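Local coordinates for extracellular protein containing a SCP domain (Bacillus anthracis, PDB 4IFA) that is of unknown function but, as a secreted protein with an SCP (CAP-family) domain, has been considered a vaccine candidate possibly linked to virulence, at residues 284-298 against 327-339. Residues are numbered along the deposited sequence; the frame is centred on the assembly and turned at random.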
ATOM      1  N   PHE A 284      14.785  16.932 -17.128  1.00 31.13           N
ATOM      2  CA  PHE A 284      14.663  15.493 -17.287  1.00 30.11           C
ATOM      3  C   PHE A 284      14.845  15.107 -18.752  1.00 30.35           C
ATOM      4  O   PHE A 284      14.565  15.900 -19.651  1.00 31.35           O
ATOM      5  CB  PHE A 284      13.280  15.043 -16.734  1.00 28.56           C
ATOM      6  CG  PHE A 284      12.126  15.733 -17.389  1.00 29.70           C
ATOM      7  CD1 PHE A 284      11.497  15.167 -18.470  1.00 30.41           C
ATOM      8  CD2 PHE A 284      11.701  16.983 -16.947  1.00 33.36           C
ATOM      9  CE1 PHE A 284      10.439  15.799 -19.088  1.00 34.16           C
ATOM     10  CE2 PHE A 284      10.653  17.633 -17.574  1.00 35.21           C
ATOM     11  CZ  PHE A 284      10.029  17.032 -18.658  1.00 31.93           C
ATOM     12  N   GLN A 285      15.315  13.876 -18.959  1.00 28.46           N
ATOM     13  CA  GLN A 285      15.459  13.277 -20.273  1.00 29.15           C
ATOM     14  C   GLN A 285      14.148  12.648 -20.680  1.00 28.64           C
ATOM     15  O   GLN A 285      13.829  12.568 -21.851  1.00 31.09           O
ATOM     16  CB  GLN A 285      16.534  12.185 -20.209  1.00 29.60           C
ATOM     17  CG  GLN A 285      17.923  12.735 -19.956  1.00 31.47           C
ATOM     18  CD  GLN A 285      18.944  11.641 -19.795  1.00 30.73           C
ATOM     19  OE1 GLN A 285      18.762  10.537 -20.307  1.00 31.74           O
ATOM     20  NE2 GLN A 285      20.077  11.974 -19.189  1.00 36.89           N
ATOM     21  N   LEU A 286      13.368  12.211 -19.693  1.00 28.00           N
ATOM     22  CA  LEU A 286      12.084  11.529 -19.912  1.00 27.31           C
ATOM     23  C   LEU A 286      11.256  11.610 -18.630  1.00 25.81           C
ATOM     24  O   LEU A 286      11.826  11.632 -17.522  1.00 24.22           O
ATOM     25  CB  LEU A 286      12.327  10.057 -20.214  1.00 27.57           C
ATOM     26  CG  LEU A 286      11.159   9.286 -20.801  1.00 30.00           C
ATOM     27  CD1 LEU A 286      10.993   9.706 -22.271  1.00 33.05           C
ATOM     28  CD2 LEU A 286      11.360   7.779 -20.707  1.00 31.17           C
ATOM     29  N   ALA A 287       9.926  11.622 -18.769  1.00 25.05           N
ATOM     30  CA  ALA A 287       9.014  11.692 -17.635  1.00 23.77           C
ATOM     31  C   ALA A 287       7.773  10.848 -17.889  1.00 23.71           C
ATOM     32  O   ALA A 287       7.385  10.601 -19.042  1.00 27.00           O
ATOM     33  CB  ALA A 287       8.603  13.111 -17.331  1.00 24.73           C
ATOM     34  N   GLY A 288       7.176  10.406 -16.802  1.00 22.11           N
ATOM     35  CA  GLY A 288       5.904   9.667 -16.836  1.00 21.09           C
ATOM     36  C   GLY A 288       5.112   9.949 -15.579  1.00 21.31           C
ATOM     37  O   GLY A 288       5.662  10.381 -14.583  1.00 20.69           O
ATOM     38  N   GLU A 289       3.805   9.707 -15.637  1.00 20.37           N
ATOM     39  CA  GLU A 289       2.934   9.982 -14.495  1.00 19.21           C
ATOM     40  C   GLU A 289       1.866   8.931 -14.290  1.00 19.27           C
ATOM     41  O   GLU A 289       1.244   8.510 -15.249  1.00 20.16           O
ATOM     42  CB  GLU A 289       2.224  11.316 -14.701  1.00 21.29           C
ATOM     43  CG  GLU A 289       1.131  11.675 -13.686  1.00 20.07           C
ATOM     44  CD  GLU A 289       0.668  13.103 -13.891  1.00 23.33           C
ATOM     45  OE1 GLU A 289      -0.216  13.333 -14.756  1.00 24.04           O
ATOM     46  OE2 GLU A 289       1.223  13.977 -13.207  1.00 21.77           O
ATOM     47  N   ASN A 290       1.646   8.567 -13.018  1.00 18.17           N
ATOM     48  CA  ASN A 290       0.484   7.788 -12.635  1.00 18.52           C
ATOM     49  C   ASN A 290      -0.322   8.637 -11.647  1.00 18.55           C
ATOM     50  O   ASN A 290       0.236   9.184 -10.713  1.00 18.02           O
ATOM     51  CB  ASN A 290       0.838   6.458 -11.940  1.00 18.48           C
ATOM     52  CG  ASN A 290       1.400   5.438 -12.872  1.00 18.01           C
ATOM     53  OD1 ASN A 290       1.155   5.474 -14.078  1.00 19.01           O
ATOM     54  ND2 ASN A 290       2.123   4.445 -12.314  1.00 18.22           N
ATOM     55  N   ILE A 291      -1.634   8.673 -11.841  1.00 18.22           N
ATOM     56  CA  ILE A 291      -2.564   9.373 -10.961  1.00 18.00           C
ATOM     57  C   ILE A 291      -3.642   8.414 -10.457  1.00 17.57           C
ATOM     58  O   ILE A 291      -4.011   7.444 -11.119  1.00 18.87           O
ATOM     59  CB  ILE A 291      -3.210  10.653 -11.620  1.00 18.19           C
ATOM     60  CG1 ILE A 291      -3.760  10.340 -12.999  1.00 20.57           C
ATOM     61  CG2 ILE A 291      -2.172  11.792 -11.663  1.00 20.70           C
ATOM     62  CD1 ILE A 291      -4.532  11.543 -13.636  1.00 23.03           C
ATOM     63  N   ALA A 292      -4.098   8.674  -9.225  1.00 18.46           N
ATOM     64  CA  ALA A 292      -5.163   7.907  -8.587  1.00 18.51           C
ATOM     65  C   ALA A 292      -5.941   8.796  -7.652  1.00 19.87           C
ATOM     66  O   ALA A 292      -5.410   9.749  -7.092  1.00 19.28           O
ATOM     67  CB  ALA A 292      -4.563   6.768  -7.758  1.00 19.77           C
ATOM     68  N   ALA A 293      -7.215   8.485  -7.488  1.00 19.63           N
ATOM     69  CA  ALA A 293      -8.056   9.218  -6.553  1.00 21.02           C
ATOM     70  C   ALA A 293      -9.034   8.303  -5.820  1.00 21.18           C
ATOM     71  O   ALA A 293      -9.641   7.413  -6.392  1.00 21.84           O
ATOM     72  CB  ALA A 293      -8.860  10.319  -7.276  1.00 21.04           C
ATOM     73  N   GLN A 294      -9.180   8.589  -4.530  1.00 21.24           N
ATOM     74  CA  GLN A 294     -10.185   7.987  -3.642  1.00 22.16           C
ATOM     75  C   GLN A 294      -9.851   6.664  -2.984  1.00 21.21           C
ATOM     76  O   GLN A 294     -10.570   6.221  -2.090  1.00 23.78           O
ATOM     77  CB  GLN A 294     -11.598   7.957  -4.259  1.00 24.10           C
ATOM     78  CG  GLN A 294     -12.058   9.338  -4.792  1.00 27.22           C
ATOM     79  CD  GLN A 294     -11.968  10.435  -3.739  1.00 30.13           C
ATOM     80  OE1 GLN A 294     -12.153  10.177  -2.547  1.00 34.30           O
ATOM     81  NE2 GLN A 294     -11.747  11.671  -4.178  1.00 34.52           N
ATOM     82  N   HIS A 295      -8.739   6.052  -3.390  1.00 20.42           N
ATOM     83  CA  HIS A 295      -8.266   4.846  -2.708  1.00 19.33           C
ATOM     84  C   HIS A 295      -8.065   5.193  -1.223  1.00 18.93           C
ATOM     85  O   HIS A 295      -7.686   6.328  -0.891  1.00 20.65           O
ATOM     86  CB  HIS A 295      -6.994   4.313  -3.340  1.00 18.81           C
ATOM     87  CG  HIS A 295      -7.142   4.037  -4.806  1.00 19.73           C
ATOM     88  ND1 HIS A 295      -7.228   5.046  -5.753  1.00 19.89           N
ATOM     89  CD2 HIS A 295      -7.251   2.872  -5.475  1.00 20.37           C
ATOM     90  CE1 HIS A 295      -7.339   4.494  -6.947  1.00 21.02           C
ATOM     91  NE2 HIS A 295      -7.372   3.171  -6.800  1.00 20.00           N
ATOM     92  N   SER A 296      -8.219   4.202  -0.349  1.00 20.72           N
ATOM     93  CA  SER A 296      -8.118   4.451   1.099  1.00 22.28           C
ATOM     94  C   SER A 296      -6.790   4.986   1.561  1.00 21.75           C
ATOM     95  O   SER A 296      -6.748   5.819   2.457  1.00 22.97           O
ATOM     96  CB  SER A 296      -8.425   3.185   1.903  1.00 24.16           C
ATOM     97  OG  SER A 296      -7.549   2.101   1.534  1.00 28.14           O
ATOM     98  N   ASP A 297      -5.709   4.484   0.978  1.00 19.96           N
ATOM     99  CA  ASP A 297      -4.364   4.884   1.314  1.00 19.11           C
ATOM    100  C   ASP A 297      -3.397   4.598   0.183  1.00 18.22           C
ATOM    101  O   ASP A 297      -3.806   4.128  -0.880  1.00 18.62           O
ATOM    102  CB  ASP A 297      -3.916   4.294   2.675  1.00 18.03           C
ATOM    103  CG  ASP A 297      -3.827   2.741   2.694  1.00 19.71           C
ATOM    104  OD1 ASP A 297      -3.848   2.119   1.608  1.00 20.15           O
ATOM    105  OD2 ASP A 297      -3.686   2.203   3.812  1.00 21.32           O
ATOM    106  N   GLY A 298      -2.121   4.913   0.390  1.00 18.41           N
ATOM    107  CA  GLY A 298      -1.107   4.754  -0.646  1.00 18.12           C
ATOM    108  C   GLY A 298      -0.924   3.327  -1.078  1.00 17.27           C
ATOM    109  O   GLY A 298      -0.727   3.064  -2.282  1.00 17.58           O
ATOM    110  N   VAL A 327       0.995  13.505  -2.654  1.00 19.68           N
ATOM    111  CA  VAL A 327      -0.339  13.120  -2.183  1.00 19.63           C
ATOM    112  C   VAL A 327      -0.989  14.328  -1.533  1.00 20.48           C
ATOM    113  O   VAL A 327      -0.329  15.088  -0.828  1.00 21.33           O
ATOM    114  CB  VAL A 327      -0.253  11.934  -1.182  1.00 19.43           C
ATOM    115  CG1 VAL A 327      -1.620  11.602  -0.606  1.00 20.89           C
ATOM    116  CG2 VAL A 327       0.441  10.698  -1.848  1.00 19.14           C
ATOM    117  N   TYR A 328      -2.275  14.533  -1.843  1.00 20.79           N
ATOM    118  CA  TYR A 328      -3.079  15.599  -1.266  1.00 22.64           C
ATOM    119  C   TYR A 328      -4.448  14.985  -0.996  1.00 22.17           C
ATOM    120  O   TYR A 328      -5.147  14.582  -1.924  1.00 23.07           O
ATOM    121  CB  TYR A 328      -3.187  16.803  -2.202  1.00 23.37           C
ATOM    122  CG  TYR A 328      -3.810  18.004  -1.567  1.00 27.25           C
ATOM    123  CD1 TYR A 328      -3.045  18.824  -0.767  1.00 28.13           C
ATOM    124  CD2 TYR A 328      -5.149  18.282  -1.740  1.00 28.21           C
ATOM    125  CE1 TYR A 328      -3.612  19.970  -0.154  1.00 31.65           C
ATOM    126  CE2 TYR A 328      -5.718  19.407  -1.153  1.00 32.18           C
ATOM    127  CZ  TYR A 328      -4.936  20.234  -0.360  1.00 30.63           C
ATOM    128  OH  TYR A 328      -5.500  21.361   0.254  1.00 35.71           O
ATOM    129  N   ASP A 329      -4.794  14.852   0.283  1.00 24.96           N
ATOM    130  CA  ASP A 329      -5.976  14.106   0.710  1.00 25.43           C
ATOM    131  C   ASP A 329      -5.912  12.720   0.032  1.00 23.77           C
ATOM    132  O   ASP A 329      -4.900  12.044   0.173  1.00 26.02           O
ATOM    133  CB  ASP A 329      -7.274  14.895   0.455  1.00 27.01           C
ATOM    134  CG  ASP A 329      -8.467  14.414   1.328  1.00 31.07           C
ATOM    135  OD1 ASP A 329      -8.396  13.367   2.032  1.00 37.99           O
ATOM    136  OD2 ASP A 329      -9.472  15.162   1.370  1.00 36.48           O
ATOM    137  N   LYS A 330      -6.942  12.305  -0.693  1.00 24.05           N
ATOM    138  CA  LYS A 330      -6.902  11.007  -1.368  1.00 22.74           C
ATOM    139  C   LYS A 330      -6.633  11.105  -2.854  1.00 21.29           C
ATOM    140  O   LYS A 330      -7.156  10.326  -3.625  1.00 21.64           O
ATOM    141  CB  LYS A 330      -8.162  10.167  -1.034  1.00 23.98           C
ATOM    142  CG  LYS A 330      -8.238   9.842   0.480  1.00 28.25           C
ATOM    143  CD  LYS A 330      -9.386   8.922   0.777  1.00 31.39           C
ATOM    144  CE  LYS A 330      -9.489   8.664   2.263  1.00 35.65           C
ATOM    145  NZ  LYS A 330     -10.779   7.983   2.604  1.00 41.83           N
ATOM    146  N   PHE A 331      -5.782  12.074  -3.249  1.00 20.71           N
ATOM    147  CA  PHE A 331      -5.301  12.206  -4.615  1.00 19.40           C
ATOM    148  C   PHE A 331      -3.815  11.876  -4.542  1.00 19.39           C
ATOM    149  O   PHE A 331      -3.070  12.496  -3.777  1.00 20.78           O
ATOM    150  CB  PHE A 331      -5.567  13.631  -5.174  1.00 19.74           C
ATOM    151  CG  PHE A 331      -6.999  13.874  -5.545  1.00 21.19           C
ATOM    152  CD1 PHE A 331      -7.413  13.843  -6.878  1.00 23.51           C
ATOM    153  CD2 PHE A 331      -7.956  14.020  -4.552  1.00 25.09           C
ATOM    154  CE1 PHE A 331      -8.737  13.993  -7.191  1.00 23.47           C
ATOM    155  CE2 PHE A 331      -9.288  14.198  -4.879  1.00 24.98           C
ATOM    156  CZ  PHE A 331      -9.648  14.156  -6.200  1.00 23.67           C
ATOM    157  N   TYR A 332      -3.416  10.905  -5.347  1.00 18.96           N
ATOM    158  CA  TYR A 332      -2.075  10.342  -5.348  1.00 18.28           C
ATOM    159  C   TYR A 332      -1.449  10.444  -6.711  1.00 17.32           C
ATOM    160  O   TYR A 332      -2.051  10.044  -7.720  1.00 18.62           O
ATOM    161  CB  TYR A 332      -2.160   8.830  -5.010  1.00 18.70           C
ATOM    162  CG  TYR A 332      -2.997   8.480  -3.784  1.00 17.65           C
ATOM    163  CD1 TYR A 332      -2.408   8.328  -2.526  1.00 19.19           C
ATOM    164  CD2 TYR A 332      -4.358   8.263  -3.886  1.00 17.64           C
ATOM    165  CE1 TYR A 332      -3.135   7.988  -1.421  1.00 19.85           C
ATOM    166  CE2 TYR A 332      -5.111   7.930  -2.748  1.00 20.01           C
ATOM    167  CZ  TYR A 332      -4.498   7.786  -1.529  1.00 18.42           C
ATOM    168  OH  TYR A 332      -5.232   7.467  -0.406  1.00 20.32           O
ATOM    169  N   THR A 333      -0.244  11.038  -6.773  1.00 18.00           N
ATOM    170  CA  THR A 333       0.466  11.211  -8.026  1.00 18.23           C
ATOM    171  C   THR A 333       1.905  10.738  -7.937  1.00 17.47           C
ATOM    172  O   THR A 333       2.641  11.154  -7.053  1.00 19.09           O
ATOM    173  CB  THR A 333       0.489  12.716  -8.428  1.00 18.40           C
ATOM    174  OG1 THR A 333      -0.851  13.196  -8.610  1.00 19.29           O
ATOM    175  CG2 THR A 333       1.254  12.983  -9.712  1.00 19.48           C
ATOM    176  N   GLN A 334       2.285   9.878  -8.878  1.00 17.16           N
ATOM    177  CA  GLN A 334       3.684   9.510  -9.098  1.00 17.70           C
ATOM    178  C   GLN A 334       4.176  10.267 -10.308  1.00 17.56           C
ATOM    179  O   GLN A 334       3.543  10.201 -11.378  1.00 18.44           O
ATOM    180  CB  GLN A 334       3.834   8.021  -9.413  1.00 18.74           C
ATOM    181  CG  GLN A 334       3.595   7.075  -8.265  1.00 18.07           C
ATOM    182  CD  GLN A 334       3.681   5.614  -8.682  1.00 17.99           C
ATOM    183  OE1 GLN A 334       3.137   5.212  -9.714  1.00 18.10           O
ATOM    184  NE2 GLN A 334       4.394   4.796  -7.885  1.00 17.99           N
ATOM    185  N   ASN A 335       5.336  10.916 -10.177  1.00 18.30           N
ATOM    186  CA  ASN A 335       6.035  11.499 -11.315  1.00 17.90           C
ATOM    187  C   ASN A 335       7.403  10.814 -11.401  1.00 18.45           C
ATOM    188  O   ASN A 335       8.254  10.910 -10.510  1.00 19.37           O
ATOM    189  CB  ASN A 335       6.141  13.024 -11.258  1.00 19.12           C
ATOM    190  CG  ASN A 335       4.838  13.736 -11.588  1.00 20.23           C
ATOM    191  OD1 ASN A 335       3.801  13.115 -11.987  1.00 22.30           O
ATOM    192  ND2 ASN A 335       4.859  15.046 -11.415  1.00 19.29           N
ATOM    193  N   PHE A 336       7.598  10.087 -12.499  1.00 18.88           N
ATOM    194  CA  PHE A 336       8.812   9.344 -12.781  1.00 19.35           C
ATOM    195  C   PHE A 336       9.671  10.197 -13.698  1.00 19.66           C
ATOM    196  O   PHE A 336       9.157  10.856 -14.609  1.00 20.48           O
ATOM    197  CB  PHE A 336       8.482   8.038 -13.548  1.00 18.95           C
ATOM    198  CG  PHE A 336       7.626   7.048 -12.809  1.00 18.24           C
ATOM    199  CD1 PHE A 336       8.223   6.012 -12.116  1.00 19.72           C
ATOM    200  CD2 PHE A 336       6.244   7.136 -12.837  1.00 18.35           C
ATOM    201  CE1 PHE A 336       7.458   5.086 -11.445  1.00 20.53           C
ATOM    202  CE2 PHE A 336       5.463   6.231 -12.141  1.00 18.76           C
ATOM    203  CZ  PHE A 336       6.085   5.201 -11.452  1.00 19.91           C
ATOM    204  N   ILE A 337      10.986  10.174 -13.487  1.00 20.60           N
ATOM    205  CA  ILE A 337      11.918  10.883 -14.361  1.00 22.37           C
ATOM    206  C   ILE A 337      13.151  10.061 -14.667  1.00 23.07           C
ATOM    207  O   ILE A 337      13.472   9.073 -14.000  1.00 21.97           O
ATOM    208  CB  ILE A 337      12.387  12.246 -13.796  1.00 24.72           C
ATOM    209  CG1 ILE A 337      13.076  12.067 -12.431  1.00 25.56           C
ATOM    210  CG2 ILE A 337      11.163  13.217 -13.637  1.00 25.15           C
ATOM    211  CD1 ILE A 337      13.805  13.348 -11.968  1.00 31.36           C
ATOM    212  N   ARG A 338      13.786  10.445 -15.767  1.00 22.65           N
ATOM    213  CA  ARG A 338      15.086   9.950 -16.151  1.00 24.06           C
ATOM    214  C   ARG A 338      16.014  11.142 -16.173  1.00 26.76           C
ATOM    215  O   ARG A 338      15.728  12.150 -16.836  1.00 27.95           O
ATOM    216  CB  ARG A 338      15.113   9.308 -17.554  1.00 25.23           C
ATOM    217  CG  ARG A 338      16.508   8.839 -17.953  1.00 25.56           C
ATOM    218  CD  ARG A 338      16.504   8.229 -19.340  1.00 27.18           C
ATOM    219  NE  ARG A 338      17.826   7.801 -19.767  1.00 29.59           N
ATOM    220  CZ  ARG A 338      18.372   6.612 -19.544  1.00 28.69           C
ATOM    221  NH1 ARG A 338      17.719   5.689 -18.834  1.00 28.31           N
ATOM    222  NH2 ARG A 338      19.584   6.354 -20.014  1.00 33.61           N
ATOM    223  N   LYS A 339      17.121  11.046 -15.474  1.00 28.33           N
ATOM    224  CA  LYS A 339      18.150  12.063 -15.620  1.00 31.92           C
ATOM    225  C   LYS A 339      19.528  11.436 -15.465  1.00 33.89           C
ATOM    226  O   LYS A 339      19.643  10.235 -15.208  1.00 33.44           O
ATOM    227  CB  LYS A 339      17.915  13.264 -14.707  1.00 33.61           C
ATOM    228  CG  LYS A 339      17.864  12.907 -13.243  1.00 34.78           C
ATOM    229  CD  LYS A 339      17.672  14.133 -12.396  1.00 39.17           C
ATOM    230  CE  LYS A 339      17.670  13.801 -10.918  1.00 41.89           C
ATOM    231  NZ  LYS A 339      17.517  15.055 -10.120  1.00 45.96           N
ATOM    232  OXT LYS A 339      20.545  12.125 -15.678  1.00 36.86           O
TER
HETATM  233  O   HOH W   1     -11.409   6.045   0.536  1.00 49.00           O
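A293 sets its CB over one face of the F331 ring, 4.0 Å from the centroid, a CH-pi contact in a non-hydrogen-bonded pair of antiparallel strands. In the neighbouring pair, on the sheet's other face, A292 CB packs 4.2 Å from Y332 CD2. With chi1 at -49°, CG of Y332 stands beside its own backbone N, and the ring runs past A292 toward the loop after strand 286-293. The OH of Y332 there donates to H295 O (2.7 Å), approaching from above the carbonyl plane, so one tyrosine ties the loop before helix 298-306 to strand 331-338. Further along, G288 gives F336 a bare backbone, its O meeting the ring edge. N290 and Q334 lie side by side, and ND2 of N290 reaches OE1 of Q334 at 2.9 Å; W305 of helix 298-306 touches both. On the opposite face, E289 turns its carboxylate to H265 and R276. At the polar end, R338 NE donates to Q285 OE1 (2.9 Å) in a bent bond, 139° at the hydrogen. The ladder thus joins edge strand 286-293 to the hairpin 322-338, with helices 210-234 and 298-306 on the face of Y332 and Q334 and helix 244-260 on the face of F331 and T333: the alpha-beta-alpha sandwich of the CAP/SCP fold.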